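Dendroaspis polylepis MT9 (Dendroaspis polylepis, PDB 6R5M) antagonizes the muscarinic type 2 receptor selectively among muscarinic subtypes and, in isolated rat and human arteries, reverses the relaxation caused by agonists of that receptor. Local coordinates at residues Cys3-Ser8 and Ile13-Glu18; Cys22-Val27 and Ile32-Gly37; Cys36-Ala41 and Val47-Ser52. All coordinates share one frame; numbering follows the deposited sequence.

The three contacts trace the three-finger toxin fold in chain order. Interaction 1 closes the first finger, the two-stranded hairpin 2-4/14-16; interaction 2 follows as the second hairpin, 22-27 with 30-36; interaction 3 ties the loop after strand 30-36 to strand 45-50. Interactions 2 and 3 share C36 and G37 and meet on one antiparallel sheet, where strand 22-27 lies between 30-36 and 45-50; their centres are about 6 Å apart. Interaction 1 has a separate sheet, its centre about 10 Å from that of interaction 2, and is joined to it by the disulfides C3-C22 and C17-C36. Covalent links therefore gather the fingers at one end, in a small protein that has no helix.

Interaction 1 (Cys3-Ser8 and Ile13-Glu18)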
loop_
_atom_site.group_PDB
_atom_site.type_symbol
_atom_site.label_atom_id
_atom_site.label_comp_id
_atom_site.label_asym_id
_atom_site.label_seq_id
_atom_site.Cartn_x
_atom_site.Cartn_y
_atom_site.Cartn_z
ATOM N N CYS A 3 0.597 6.234 5.599
ATOM C CA CYS A 3 0.927 5.093 4.744
ATOM C C CYS A 3 2.057 5.400 3.779
ATOM O O CYS A 3 2.108 6.504 3.221
ATOM C CB CYS A 3 -0.310 4.608 3.980
ATOM S SG CYS A 3 -1.773 4.287 5.002
ATOM N N HIS A 4 2.893 4.375 3.490
ATOM C CA HIS A 4 3.936 4.445 2.449
ATOM C C HIS A 4 3.192 4.547 1.106
ATOM O O HIS A 4 2.168 3.879 0.923
ATOM C CB HIS A 4 4.811 3.169 2.446
ATOM C CG HIS A 4 5.762 3.047 3.602
ATOM N ND1 HIS A 4 6.988 3.713 3.607
ATOM C CD2 HIS A 4 5.677 2.283 4.718
ATOM C CE1 HIS A 4 7.576 3.369 4.748
ATOM N NE2 HIS A 4 6.833 2.504 5.440
ATOM N N ILE A 5 3.641 5.459 0.219
ATOM C CA ILE A 5 3.031 5.636 -1.100
ATOM C C ILE A 5 4.027 5.239 -2.148
ATOM O O ILE A 5 5.194 5.607 -2.062
ATOM C CB ILE A 5 2.465 7.072 -1.359
ATOM C CG1 ILE A 5 1.408 7.467 -0.302
ATOM C CG2 ILE A 5 1.909 7.239 -2.794
ATOM C CD1 ILE A 5 -0.009 6.852 -0.416
ATOM N N GLN A 6 3.553 4.520 -3.162
ATOM C CA GLN A 6 4.387 4.111 -4.285
ATOM C C GLN A 6 4.403 5.184 -5.380
ATOM O O GLN A 6 3.354 5.585 -5.876
ATOM C CB GLN A 6 3.909 2.758 -4.840
ATOM C CG GLN A 6 4.901 2.099 -5.801
ATOM C CD GLN A 6 6.147 1.526 -5.140
ATOM O OE1 GLN A 6 6.253 1.389 -3.914
ATOM N NE2 GLN A 6 7.124 1.170 -5.959
ATOM N N ILE A 7 5.606 5.685 -5.695
ATOM C CA ILE A 7 5.903 6.681 -6.734
ATOM C C ILE A 7 7.136 6.153 -7.482
ATOM O O ILE A 7 8.151 5.869 -6.841
ATOM C CB ILE A 7 6.151 8.109 -6.159
ATOM C CG1 ILE A 7 4.952 8.597 -5.300
ATOM C CG2 ILE A 7 6.451 9.115 -7.297
ATOM C CD1 ILE A 7 5.177 9.887 -4.502
ATOM N N SER A 8 7.043 6.006 -8.819
ATOM C CA SER A 8 8.144 5.508 -9.659
ATOM C C SER A 8 9.426 6.324 -9.490
ATOM O O SER A 8 9.385 7.556 -9.553
ATOM C CB SER A 8 7.743 5.478 -11.130
ATOM O OG SER A 8 6.569 4.713 -11.338
ATOM N N ILE A 13 8.346 8.299 0.293
ATOM C CA ILE A 13 7.179 9.184 0.363
ATOM C C ILE A 13 6.051 8.538 1.166
ATOM O O ILE A 13 5.691 7.383 0.919
ATOM C CB ILE A 13 6.718 9.699 -1.037
ATOM C CG1 ILE A 13 7.876 10.376 -1.832
ATOM C CG2 ILE A 13 5.474 10.614 -0.945
ATOM C CD1 ILE A 13 8.661 11.543 -1.157
ATOM N N LEU A 14 5.505 9.297 2.132
ATOM C CA LEU A 14 4.387 8.869 2.969
ATOM C C LEU A 14 3.204 9.840 2.799
ATOM O O LEU A 14 3.411 11.017 2.520
ATOM C CB LEU A 14 4.783 8.800 4.459
ATOM C CG LEU A 14 6.089 8.104 4.835
ATOM C CD1 LEU A 14 6.571 8.557 6.212
ATOM C CD2 LEU A 14 5.922 6.639 4.853
ATOM N N LYS A 15 1.974 9.344 2.971
ATOM C CA LYS A 15 0.756 10.155 2.884
ATOM C C LYS A 15 -0.082 9.968 4.138
ATOM O O LYS A 15 -0.263 8.834 4.593
ATOM C CB LYS A 15 -0.044 9.779 1.621
ATOM C CG LYS A 15 -1.384 10.475 1.435
ATOM C CD LYS A 15 -2.001 10.164 0.078
ATOM C CE LYS A 15 -3.392 10.745 -0.034
ATOM N NZ LYS A 15 -4.060 10.348 -1.299
ATOM N N THR A 16 -0.584 11.081 4.697
ATOM C CA THR A 16 -1.486 11.068 5.851
ATOM C C THR A 16 -2.880 10.776 5.266
ATOM O O THR A 16 -3.492 11.652 4.638
ATOM C CB THR A 16 -1.384 12.388 6.640
ATOM O OG1 THR A 16 -0.008 12.661 6.923
ATOM C CG2 THR A 16 -2.184 12.363 7.937
ATOM N N CYS A 17 -3.331 9.520 5.407
ATOM C CA CYS A 17 -4.616 9.046 4.873
ATOM C C CYS A 17 -5.768 9.314 5.819
ATOM O O CYS A 17 -5.603 9.212 7.039
ATOM C CB CYS A 17 -4.554 7.562 4.512
ATOM S SG CYS A 17 -3.062 7.063 3.616
ATOM N N GLU A 18 -6.959 9.590 5.240
ATOM C CA GLU A 18 -8.221 9.750 5.962
ATOM C C GLU A 18 -8.672 8.354 6.399
ATOM O O GLU A 18 -9.323 8.212 7.434
ATOM C CB GLU A 18 -9.289 10.364 5.043
ATOM C CG GLU A 18 -9.234 11.881 4.956
ATOM C CD GLU A 18 -9.998 12.440 3.774
ATOM O OE1 GLU A 18 -11.249 12.455 3.828
ATOM O OE2 GLU A 18 -9.346 12.857 2.788
HETATM O O HOH W 1 7.620 5.327 1.293
HETATM O O HOH W 2 7.794 6.375 -1.846
#
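C3 and K15 face each other as an antiparallel hydrogen-bonded pair: C3 N donates to K15 O at 2.9 Å, with 171° at the hydrogen, and K15 N returns a bond of the same length to C3 O. A third backbone bond, from I5 N to I13 O, is equally straight and carries the pairing past the non-hydrogen-bonded pair H4-L14. Beyond it the chains are bridged by water. One water donates to I13 O and pairs with H4 ND1 in the plane of the imidazole; another accepts from I13 N and donates to I5 O.

On the side bearing H4 and L14, the two side chains run alongside each other. Methyl CD2 of L14 lies over one face of the H4 ring, 3.7 Å from its centroid and 29° off the normal, a CH-pi contact displaced toward ND1. The other side carries I5 against K15. With I5 CG1 set beside its own backbone N (chi1 -58°), that methylene presses on K15 CB at 3.3 Å, tighter than usual van der Waals contact, while I5 CD1 reaches on to K15 CD. Further out, I7 CD1 meets I13 CG2 at 3.6 Å. At the opposite end C3 SG and C17 SG approach to 3.4 Å without bonding, because each is in a disulfide elsewhere, with C22 and C36 respectively.

The chemistry implies that this beta hairpin, the first finger of the three-finger toxin fold, has its base fixed by direct backbone bonds and two crosslinks, whereas farther out water and aliphatic packing take over between the separating chains.

Interaction 2 (Cys22-Val27 and Ile32-Gly37). With SO4 (sulfate ion), chain D.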
loop_
_atom_site.group_PDB
_atom_site.type_symbol
_atom_site.label_atom_id
_atom_site.label_comp_id
_atom_site.label_asym_id
_atom_site.label_seq_id
_atom_site.Cartn_x
_atom_site.Cartn_y
_atom_site.Cartn_z
ATOM N N CYS A 22 -3.825 0.917 5.342
ATOM C CA CYS A 22 -2.755 1.050 4.356
ATOM C C CYS A 22 -2.772 -0.254 3.574
ATOM O O CYS A 22 -3.227 -1.283 4.095
ATOM C CB CYS A 22 -1.396 1.245 5.024
ATOM S SG CYS A 22 -1.272 2.672 6.127
ATOM N N TYR A 23 -2.231 -0.238 2.359
ATOM C CA TYR A 23 -2.144 -1.446 1.548
ATOM C C TYR A 23 -0.854 -1.538 0.766
ATOM O O TYR A 23 -0.210 -0.525 0.484
ATOM C CB TYR A 23 -3.350 -1.574 0.594
ATOM C CG TYR A 23 -3.248 -0.709 -0.646
ATOM C CD1 TYR A 23 -3.742 0.592 -0.656
ATOM C CD2 TYR A 23 -2.657 -1.193 -1.812
ATOM C CE1 TYR A 23 -3.652 1.390 -1.795
ATOM C CE2 TYR A 23 -2.530 -0.390 -2.943
ATOM C CZ TYR A 23 -3.035 0.899 -2.932
ATOM O OH TYR A 23 -2.925 1.687 -4.052
ATOM N N LYS A 24 -0.528 -2.751 0.352
ATOM C CA LYS A 24 0.569 -3.066 -0.532
ATOM C C LYS A 24 0.000 -4.075 -1.505
ATOM O O LYS A 24 -0.456 -5.150 -1.091
ATOM C CB LYS A 24 1.782 -3.612 0.234
ATOM C CG LYS A 24 3.013 -3.820 -0.652
ATOM C CD LYS A 24 4.305 -3.874 0.159
ATOM C CE LYS A 24 4.634 -5.270 0.601
ATOM N NZ LYS A 24 6.011 -5.329 1.152
ATOM N N MET A 25 -0.016 -3.710 -2.783
ATOM C CA MET A 25 -0.543 -4.553 -3.845
ATOM C C MET A 25 0.587 -5.067 -4.720
ATOM O O MET A 25 1.434 -4.278 -5.161
ATOM C CB MET A 25 -1.600 -3.796 -4.661
ATOM C CG MET A 25 -2.433 -4.718 -5.548
ATOM S SD MET A 25 -3.751 -3.843 -6.405
ATOM C CE MET A 25 -5.045 -4.001 -5.213
ATOM N N SER A 26 0.623 -6.395 -4.932
ATOM C CA SER A 26 1.652 -7.048 -5.739
ATOM C C SER A 26 1.139 -8.105 -6.717
ATOM O O SER A 26 0.071 -8.689 -6.514
ATOM C CB SER A 26 2.804 -7.561 -4.873
ATOM O OG SER A 26 2.411 -8.654 -4.065
ATOM N N VAL A 27 1.913 -8.342 -7.781
ATOM C CA VAL A 27 1.686 -9.395 -8.779
ATOM C C VAL A 27 3.043 -10.055 -9.036
ATOM O O VAL A 27 4.006 -9.376 -9.404
ATOM C CB VAL A 27 0.904 -8.995 -10.069
ATOM C CG1 VAL A 27 1.561 -7.862 -10.822
ATOM C CG2 VAL A 27 0.680 -10.193 -10.988
ATOM N N ILE A 32 2.821 -3.301 -7.391
ATOM C CA ILE A 32 2.057 -2.519 -8.366
ATOM C C ILE A 32 1.428 -1.280 -7.705
ATOM O O ILE A 32 0.957 -0.379 -8.405
ATOM C CB ILE A 32 1.044 -3.351 -9.195
ATOM C CG1 ILE A 32 -0.012 -4.054 -8.325
ATOM C CG2 ILE A 32 1.753 -4.334 -10.094
ATOM C CD1 ILE A 32 -1.230 -4.578 -9.122
ATOM N N GLY A 33 1.465 -1.233 -6.379
ATOM C CA GLY A 33 0.942 -0.106 -5.621
ATOM C C GLY A 33 1.089 -0.226 -4.121
ATOM O O GLY A 33 1.185 -1.325 -3.573
ATOM N N ARG A 34 1.139 0.928 -3.460
ATOM C CA ARG A 34 1.229 1.089 -2.010
ATOM C C ARG A 34 0.535 2.400 -1.723
ATOM O O ARG A 34 0.889 3.426 -2.318
ATOM C CB ARG A 34 2.687 1.170 -1.512
ATOM C CG ARG A 34 3.458 -0.147 -1.439
ATOM C CD ARG A 34 4.738 -0.028 -0.621
ATOM N NE ARG A 34 5.556 1.097 -1.072
ATOM C CZ ARG A 34 6.586 1.608 -0.402
ATOM N NH1 ARG A 34 6.970 1.075 0.753
ATOM N NH2 ARG A 34 7.247 2.646 -0.890
ATOM N N GLY A 35 -0.456 2.371 -0.842
ATOM C CA GLY A 35 -1.163 3.590 -0.503
ATOM C C GLY A 35 -2.190 3.484 0.593
ATOM O O GLY A 35 -2.101 2.620 1.463
ATOM N N CYS A 36 -3.178 4.388 0.530
ATOM C CA CYS A 36 -4.280 4.552 1.474
ATOM C C CYS A 36 -5.396 3.531 1.225
ATOM O O CYS A 36 -5.665 3.176 0.082
ATOM C CB CYS A 36 -4.823 5.981 1.400
ATOM S SG CYS A 36 -3.587 7.278 1.673
ATOM N N GLY A 37 -6.081 3.138 2.290
ATOM C CA GLY A 37 -7.215 2.212 2.231
ATOM C C GLY A 37 -6.860 0.744 2.040
ATOM O O GLY A 37 -5.688 0.364 2.128
HETATM S S SO4 D . 10.183 2.902 0.869
HETATM O O1 SO4 D . 11.293 3.565 1.588
HETATM O O2 SO4 D . 9.541 3.880 -0.011
HETATM O O3 SO4 D . 10.710 1.801 0.076
HETATM O O4 SO4 D . 9.203 2.386 1.830
#
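Y23 lays its side chain across the main chain of G35 and G37 on the partner strand and the turn beyond it. CB sits 3.4 Å from G37 O. A chi1 of 79°, which places CG between the backbone N and the carbonyl carbon, turns the ring over the glycines of segment 32-37. CD1 and CE1 then bring one edge to the carbonyl of C36, CE1 standing 3.3 Å from C36 O. One ring face receives the G35 amide, whose N lies 3.5 Å above the plane and offset toward the rim; CZ, at the far end of the ring, is 3.6 Å from G35 N, and CE2 approaches G33 C obliquely. The ring thus packs directly on the backbone of G33-G35.

Behind the ring the strands are antiparallel, their axes at 174°. Y23 and G35 exchange two backbone bonds, as do M25 and G33. Next to these is a classic beta bulge: I32 and G33 both face M25, and M25 O accepts from I32 N at 2.8 Å and, more bent, from G33 N at 3.3 Å, both from the same face of its carbonyl plane. I32 CG1 packs on M25 CG at 3.7 Å.

On the other side K24 and R34 lie alongside through their methylenes. A sulfate, probably from the crystallisation liquor, is held by R34 NH1 through O4 and by NH2 through O2, the latter at 2.7 Å in the guanidinium plane. NH1 also bonds Y57 O and NE bonds Q6 OE1, while K24 NZ forms a salt bridge with the C-terminal carboxylate of Y57.

This hairpin is the second finger: strand 22-27 is flanked by 30-36 and 45-50, P39 touches the Y23 ring, and Q6 of the first finger bonds the backbone of R34.

Interaction 3 (Cys36-Ala41 and Val47-Ser52); sequences CGCPSA and VQCCTS. With PGO (S-1,2-propanediol), chain G.
C38 is joined to C49 by a disulfide of the three-finger toxin fold, tying the loop that leaves the second finger to strand 45-50 of the third. Walking along 36-41, C36 and G37 form the lead-in: C36 is crosslinked to C17, and G37, with a positive phi of 76°, turns the chain out of strand 30-36 and pairs through its backbone with S21.

At C38 the sulfur stands trans to the backbone N (chi1 -176°), which carries it across to C49 SG at 2.0 Å. The C-S-S-C torsion of 92° is close to the perpendicular geometry preferred by disulfides, evidence that the bridge is unstrained about its S-S bond. The alpha carbons of the pair are 5.8 Å apart.

P39 follows, crossing V47 at a slant. Its ring carbon CD is 3.9 Å from V47 CG1, and its carbonyl O lies 3.6 Å from V47 CG2, so both methyls of the valine are turned to the proline. The same ring touches Y23 of the central strand, so P39 packs against both V47 and Y23.

S40 points its CB away from strand 45-50. Its backbone N donates to O2 of a propanediol, probably from the crystallisation liquor, at 3.1 Å; its OG makes a weak bond to the same oxygen.

A41 turns its methyl back toward the strand. The two segments are thus joined by the disulfide and by apolar contacts, with no backbone pairing between them. V47 packs on both P39 and A41; it and A41 also touch M25 of strand 22-27, and A41 CB meets V47 CG2 at 3.5 Å.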
loop_
_atom_site.group_PDB
_atom_site.type_symbol
_atom_site.label_atom_id
_atom_site.label_comp_id
_atom_site.label_asym_id
_atom_site.label_seq_id
_atom_site.Cartn_x
_atom_site.Cartn_y
_atom_site.Cartn_z
ATOM N N CYS A 36 -3.178 4.388 0.530
ATOM C CA CYS A 36 -4.280 4.552 1.474
ATOM C C CYS A 36 -5.396 3.531 1.225
ATOM O O CYS A 36 -5.665 3.176 0.082
ATOM C CB CYS A 36 -4.823 5.981 1.400
ATOM S SG CYS A 36 -3.587 7.278 1.673
ATOM N N GLY A 37 -6.081 3.138 2.290
ATOM C CA GLY A 37 -7.215 2.212 2.231
ATOM C C GLY A 37 -6.860 0.744 2.040
ATOM O O GLY A 37 -5.688 0.364 2.128
ATOM N N CYS A 38 -7.883 -0.098 1.807
ATOM C CA CYS A 38 -7.712 -1.532 1.566
ATOM C C CYS A 38 -8.532 -1.946 0.341
ATOM O O CYS A 38 -9.739 -2.150 0.450
ATOM C CB CYS A 38 -8.052 -2.370 2.800
ATOM S SG CYS A 38 -7.750 -4.153 2.591
ATOM N N PRO A 39 -7.913 -1.998 -0.855
ATOM C CA PRO A 39 -8.674 -2.375 -2.049
ATOM C C PRO A 39 -8.867 -3.887 -2.189
ATOM O O PRO A 39 -8.078 -4.673 -1.671
ATOM C CB PRO A 39 -7.842 -1.800 -3.204
ATOM C CG PRO A 39 -6.545 -1.320 -2.602
ATOM C CD PRO A 39 -6.496 -1.769 -1.183
ATOM N N SER A 40 -9.926 -4.288 -2.884
ATOM C CA SER A 40 -10.207 -5.698 -3.168
ATOM C C SER A 40 -9.397 -6.144 -4.406
ATOM O O SER A 40 -9.237 -5.355 -5.338
ATOM C CB SER A 40 -11.700 -5.898 -3.431
ATOM O OG SER A 40 -12.185 -4.993 -4.412
ATOM N N ALA A 41 -8.930 -7.414 -4.448
ATOM C CA ALA A 41 -8.214 -7.969 -5.614
ATOM C C ALA A 41 -8.188 -9.497 -5.666
ATOM O O ALA A 41 -8.010 -10.162 -4.640
ATOM C CB ALA A 41 -6.802 -7.410 -5.722
ATOM N N VAL A 47 -3.110 -8.496 -2.203
ATOM C CA VAL A 47 -3.161 -7.303 -1.342
ATOM C C VAL A 47 -2.784 -7.671 0.091
ATOM O O VAL A 47 -3.226 -8.694 0.617
ATOM C CB VAL A 47 -4.525 -6.533 -1.339
ATOM C CG1 VAL A 47 -4.340 -5.043 -1.026
ATOM C CG2 VAL A 47 -5.280 -6.702 -2.644
ATOM N N GLN A 48 -1.984 -6.820 0.715
ATOM C CA GLN A 48 -1.598 -6.924 2.117
ATOM C C GLN A 48 -2.138 -5.662 2.763
ATOM O O GLN A 48 -1.734 -4.562 2.379
ATOM C CB GLN A 48 -0.069 -7.009 2.278
ATOM C CG GLN A 48 0.533 -8.384 1.985
ATOM C CD GLN A 48 2.025 -8.282 1.768
ATOM O OE1 GLN A 48 2.510 -8.298 0.632
ATOM N NE2 GLN A 48 2.788 -8.147 2.841
ATOM N N CYS A 49 -3.115 -5.798 3.667
ATOM C CA CYS A 49 -3.691 -4.633 4.344
ATOM C C CYS A 49 -3.315 -4.605 5.811
ATOM O O CYS A 49 -3.201 -5.656 6.436
ATOM C CB CYS A 49 -5.205 -4.569 4.156
ATOM S SG CYS A 49 -5.720 -4.291 2.450
ATOM N N CYS A 50 -3.147 -3.407 6.367
ATOM C CA CYS A 50 -2.743 -3.195 7.767
ATOM C C CYS A 50 -3.283 -1.854 8.256
ATOM O O CYS A 50 -3.635 -1.010 7.433
ATOM C CB CYS A 50 -1.221 -3.286 7.899
ATOM S SG CYS A 50 -0.328 -2.192 6.773
ATOM N N THR A 51 -3.365 -1.652 9.585
ATOM C CA THR A 51 -3.987 -0.451 10.150
ATOM C C THR A 51 -3.114 0.370 11.126
ATOM O O THR A 51 -3.650 0.981 12.049
ATOM C CB THR A 51 -5.330 -0.836 10.812
ATOM O OG1 THR A 51 -5.087 -1.783 11.853
ATOM C CG2 THR A 51 -6.354 -1.388 9.816
ATOM N N SER A 52 -1.800 0.433 10.911
ATOM C CA SER A 52 -0.930 1.247 11.768
ATOM C C SER A 52 0.028 2.083 10.928
ATOM O O SER A 52 0.275 1.735 9.777
ATOM C CB SER A 52 -0.190 0.379 12.779
ATOM O OG SER A 52 0.660 -0.544 12.120
HETATM C C1 PGO G . -13.229 -0.647 -4.165
HETATM C C2 PGO G . -11.856 -0.910 -3.583
HETATM C C3 PGO G . -11.055 0.356 -3.456
HETATM O O1 PGO G . -13.966 -1.856 -4.335
HETATM O O2 PGO G . -11.160 -1.837 -4.410
#